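Local atomic coordinates of quinone reductase (Klebsiella pneumoniae subsp. pneumoniae, PDB entry 4GI5), a protein that binds FAD in a flavodoxin-like fold and probably reduces quinones with NAD(P)H. Residues G176-A179 against E180-S183. Residues are numbered along the deposited sequence; the frame is centred on the assembly and turned at random.
With FAD (flavin-adenine dinucleotide), chain H.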
ATOM      1  N   GLY B 176     -11.616  -0.150  10.582  1.00 13.54           N
ATOM      2  CA  GLY B 176     -12.282   0.629  11.624  1.00 13.50           C
ATOM      3  C   GLY B 176     -13.375   1.542  11.145  1.00 16.59           C
ATOM      4  O   GLY B 176     -14.344   1.786  11.882  1.00 16.41           O
ATOM      5  N   GLY B 177     -13.260   2.063   9.922  1.00 17.68           N
ATOM      6  CA  GLY B 177     -14.269   3.008   9.421  1.00 14.72           C
ATOM      7  C   GLY B 177     -15.605   2.299   9.115  1.00 15.92           C
ATOM      8  O   GLY B 177     -15.724   1.047   8.970  1.00 16.67           O
ATOM      9  N   TRP B 178     -16.647   3.125   8.927  1.00 16.50           N
ATOM     10  CA  TRP B 178     -17.958   2.596   8.582  1.00 16.75           C
ATOM     11  C   TRP B 178     -18.051   2.207   7.126  1.00 16.19           C
ATOM     12  O   TRP B 178     -17.366   2.777   6.232  1.00 15.07           O
ATOM     13  CB  TRP B 178     -18.983   3.698   8.861  1.00 17.54           C
ATOM     14  CG  TRP B 178     -19.045   4.213  10.198  1.00 20.38           C
ATOM     15  CD1 TRP B 178     -18.259   3.961  11.273  1.00 21.68           C
ATOM     16  CD2 TRP B 178     -20.132   5.038  10.675  1.00 21.23           C
ATOM     17  NE1 TRP B 178     -18.749   4.629  12.367  1.00 22.20           N
ATOM     18  CE2 TRP B 178     -19.896   5.296  12.002  1.00 22.00           C
ATOM     19  CE3 TRP B 178     -21.248   5.572  10.055  1.00 22.66           C
ATOM     20  CZ2 TRP B 178     -20.749   6.118  12.772  1.00 27.45           C
ATOM     21  CZ3 TRP B 178     -22.092   6.400  10.803  1.00 26.03           C
ATOM     22  CH2 TRP B 178     -21.845   6.619  12.145  1.00 23.01           C
ATOM     23  N   ALA B 179     -18.976   1.322   6.774  1.00 16.41           N
ATOM     24  CA  ALA B 179     -19.161   0.926   5.429  1.00 17.37           C
ATOM     25  C   ALA B 179     -19.468   2.185   4.543  1.00 16.00           C
ATOM     26  O   ALA B 179     -19.035   2.293   3.393  1.00 18.45           O
ATOM     27  CB  ALA B 179     -20.324  -0.100   5.304  1.00 19.15           C
ATOM     28  N   GLU B 180     -20.258   3.101   5.111  1.00 17.13           N
ATOM     29  CA  GLU B 180     -20.683   4.291   4.295  1.00 17.73           C
ATOM     30  C   GLU B 180     -19.456   5.163   3.929  1.00 17.89           C
ATOM     31  O   GLU B 180     -19.464   5.828   2.911  1.00 15.56           O
ATOM     32  CB  GLU B 180     -21.629   5.231   5.115  1.00 22.18           C
ATOM     33  CG  GLU B 180     -22.992   4.621   5.374  1.00 32.55           C
ATOM     34  CD  GLU B 180     -23.094   3.685   6.673  1.00 44.31           C
ATOM     35  OE1 GLU B 180     -22.132   2.958   7.169  1.00 24.95           O
ATOM     36  OE2 GLU B 180     -24.244   3.619   7.218  1.00 44.55           O
ATOM     37  N   HIS B 181     -18.447   5.125   4.781  1.00 16.30           N
ATOM     38  CA  HIS B 181     -17.231   5.889   4.567  1.00 15.16           C
ATOM     39  C   HIS B 181     -16.410   5.383   3.408  1.00 15.01           C
ATOM     40  O   HIS B 181     -15.581   6.125   2.895  1.00 14.50           O
ATOM     41  CB  HIS B 181     -16.369   5.890   5.836  1.00 13.81           C
ATOM     42  CG  HIS B 181     -17.041   6.452   7.021  1.00 16.96           C
ATOM     43  ND1 HIS B 181     -16.549   6.283   8.294  1.00 15.74           N
ATOM     44  CD2 HIS B 181     -18.244   7.071   7.159  1.00 15.18           C
ATOM     45  CE1 HIS B 181     -17.346   6.881   9.156  1.00 18.88           C
ATOM     46  NE2 HIS B 181     -18.412   7.319   8.496  1.00 16.16           N
ATOM     47  N   TYR B 182     -16.695   4.189   2.934  1.00 14.21           N
ATOM     48  CA  TYR B 182     -16.084   3.523   1.821  1.00 13.63           C
ATOM     49  C   TYR B 182     -17.035   3.264   0.661  1.00 14.48           C
ATOM     50  O   TYR B 182     -16.758   2.470  -0.205  1.00 14.61           O
ATOM     51  CB  TYR B 182     -15.414   2.198   2.270  1.00 14.35           C
ATOM     52  CG  TYR B 182     -14.264   2.290   3.215  1.00 12.48           C
ATOM     53  CD1 TYR B 182     -13.035   2.527   2.735  1.00 13.38           C
ATOM     54  CD2 TYR B 182     -14.420   2.238   4.580  1.00 12.45           C
ATOM     55  CE1 TYR B 182     -11.894   2.621   3.535  1.00 13.29           C
ATOM     56  CE2 TYR B 182     -13.314   2.249   5.394  1.00 12.40           C
ATOM     57  CZ  TYR B 182     -12.049   2.453   4.854  1.00 13.93           C
ATOM     58  OH  TYR B 182     -11.030   2.536   5.755  1.00 13.89           O
ATOM     59  N   SER B 183     -18.198   3.944   0.664  1.00 14.90           N
ATOM     60  CA  SER B 183     -19.242   3.872  -0.350  1.00 14.99           C
ATOM     61  C   SER B 183     -18.802   4.660  -1.558  1.00 15.89           C
ATOM     62  O   SER B 183     -17.747   5.325  -1.564  1.00 14.95           O
ATOM     63  CB  SER B 183     -20.623   4.342   0.189  1.00 16.57           C
ATOM     64  OG  SER B 183     -20.557   5.715   0.524  1.00 18.18           O
TER
HETATM   65  PA  FAD H 301      -8.690  -5.685  17.992  1.00 16.39           P
HETATM   66  O1A FAD H 301      -7.887  -6.850  18.402  1.00 17.84           O
HETATM   67  O2A FAD H 301      -8.422  -4.306  18.374  1.00 16.72           O
HETATM   68  O5B FAD H 301     -10.248  -5.924  18.431  1.00 15.27           O
HETATM   69  C5B FAD H 301     -11.377  -5.145  17.985  1.00 15.90           C
HETATM   70  C4B FAD H 301     -12.556  -5.485  18.837  1.00 15.78           C
HETATM   71  O4B FAD H 301     -12.990  -6.780  18.488  1.00 17.51           O
HETATM   72  C3B FAD H 301     -12.277  -5.389  20.317  1.00 21.19           C
HETATM   73  O3B FAD H 301     -13.362  -4.647  20.853  1.00 22.56           O
HETATM   74  C2B FAD H 301     -12.366  -6.842  20.683  1.00 21.19           C
HETATM   75  O2B FAD H 301     -12.700  -7.071  22.077  1.00 23.06           O
HETATM   76  C1B FAD H 301     -13.345  -7.478  19.754  1.00 19.70           C
HETATM   77  N9A FAD H 301     -13.117  -8.947  19.670  1.00 20.39           N
HETATM   78  C8A FAD H 301     -11.903  -9.719  19.625  1.00 18.31           C
HETATM   79  N7A FAD H 301     -12.133 -11.011  19.588  1.00 26.92           N
HETATM   80  C5A FAD H 301     -13.488 -11.033  19.741  1.00 20.92           C
HETATM   81  C6A FAD H 301     -14.486 -12.087  19.922  1.00 28.41           C
HETATM   82  N6A FAD H 301     -13.980 -13.272  19.824  1.00 22.41           N
HETATM   83  N1A FAD H 301     -15.830 -11.808  20.050  1.00 28.60           N
HETATM   84  C2A FAD H 301     -16.242 -10.545  20.042  1.00 28.44           C
HETATM   85  N3A FAD H 301     -15.337  -9.500  19.921  1.00 22.23           N
HETATM   86  C4A FAD H 301     -14.094  -9.784  19.758  1.00 22.29           C
HETATM   87  N1  FAD H 301      -9.272   1.665   9.774  1.00 13.50           N
HETATM   88  C2  FAD H 301      -9.721   2.056   8.563  1.00 14.89           C
HETATM   89  O2  FAD H 301     -10.980   1.955   8.235  1.00 14.76           O
HETATM   90  N3  FAD H 301      -8.866   2.585   7.616  1.00 12.62           N
HETATM   91  C4  FAD H 301      -7.575   2.851   7.894  1.00 12.93           C
HETATM   92  O4  FAD H 301      -6.795   3.245   7.017  1.00 13.54           O
HETATM   93  C4X FAD H 301      -7.091   2.470   9.194  1.00 13.08           C
HETATM   94  N5  FAD H 301      -5.772   2.649   9.504  1.00 14.11           N
HETATM   95  C5X FAD H 301      -5.272   2.164  10.742  1.00 13.75           C
HETATM   96  C6  FAD H 301      -3.991   2.247  11.014  1.00 13.19           C
HETATM   97  C7  FAD H 301      -3.450   1.678  12.165  1.00 15.20           C
HETATM   98  C7M FAD H 301      -1.996   1.768  12.448  1.00 17.91           C
HETATM   99  C8  FAD H 301      -4.320   1.084  13.111  1.00 12.97           C
HETATM  100  C8M FAD H 301      -3.756   0.535  14.394  1.00 15.35           C
HETATM  101  C9  FAD H 301      -5.655   1.008  12.866  1.00 13.42           C
HETATM  102  C9A FAD H 301      -6.172   1.527  11.644  1.00 12.52           C
HETATM  103  N10 FAD H 301      -7.491   1.350  11.285  1.00 12.94           N
HETATM  104  C10 FAD H 301      -7.984   1.794  10.067  1.00 11.98           C
HETATM  105  C1' FAD H 301      -8.440   0.633  12.148  1.00 13.10           C
HETATM  106  C2' FAD H 301      -8.148  -0.852  11.927  1.00 12.75           C
HETATM  107  O2' FAD H 301      -8.481  -1.378  10.639  1.00 13.05           O
HETATM  108  C3' FAD H 301      -8.886  -1.723  12.996  1.00 14.10           C
HETATM  109  O3' FAD H 301      -8.277  -1.306  14.244  1.00 14.79           O
HETATM  110  C4' FAD H 301      -8.660  -3.232  12.842  1.00 13.68           C
HETATM  111  O4' FAD H 301      -9.363  -3.681  11.728  1.00 15.06           O
HETATM  112  C5' FAD H 301      -9.265  -3.983  14.058  1.00 13.79           C
HETATM  113  O5' FAD H 301      -8.895  -5.321  13.969  1.00 14.16           O
HETATM  114  P   FAD H 301      -7.933  -5.909  15.166  1.00 15.10           P
HETATM  115  O1P FAD H 301      -7.748  -7.350  14.887  1.00 14.42           O
HETATM  116  O2P FAD H 301      -6.719  -5.123  15.383  1.00 14.25           O
HETATM  117  O3P FAD H 301      -8.979  -5.694  16.378  1.00 15.18           O
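FAD O2, on the pyrimidine end of the flavin, is gripped by Gly177 N and the hydroxyl of Tyr182. Gly177 N gives it a nearly straight bond (2.8 Å, N-H...O angle 161°). The hydroxyl of Tyr182 donates to it as well, with OH only 2.5 Å from FAD O2. The oxygen lies at the edge of the phenol ring, in its plane. Next to it, Gly176 N donates to FAD N1 over 3.1 Å. Backbone amides directed at N1 and O2 would be expected to favour negative charge there in the reduced flavin.

Between the two donors to O2 the chain makes a tight turn of 3-10 character. His181 N bonds to Trp178 O at 3.0 Å, and Tyr182 N to Ala179 O, also at 3.0 Å. Trp178 O also lies at the edge of the Tyr182 ring, 3.4 Å from CD2. At the end of the turn, Ser183 OG donates to Glu180 O at 2.6 Å, and Ser183 N also hydrogen-bonds to the same oxygen.

Facing the second subunit, the rings of Trp178 and His181 form an offset stack, their planes 9° apart. The five-membered ring of the indole takes part. Trp178 CB sits over the centre of the imidazole in a CH-pi contact, and CG is 3.3 Å from His181 CE1. CG of His181 lies anti to its carbonyl carbon (chi1 -59°), which turns the imidazole back along the chain against Trp178. His181 NE2 bonds to Pro260 O of the second subunit, whose Trp155 ring meets both stacked rings.

Arg218 makes a cation-pi contact with Trp178, while Leu122 and Phe125 touch Tyr182. The loop follows strand 168-174 of the parallel sheet and precedes helix 191-194, so one short loop carries contacts to the flavin and to the second subunit.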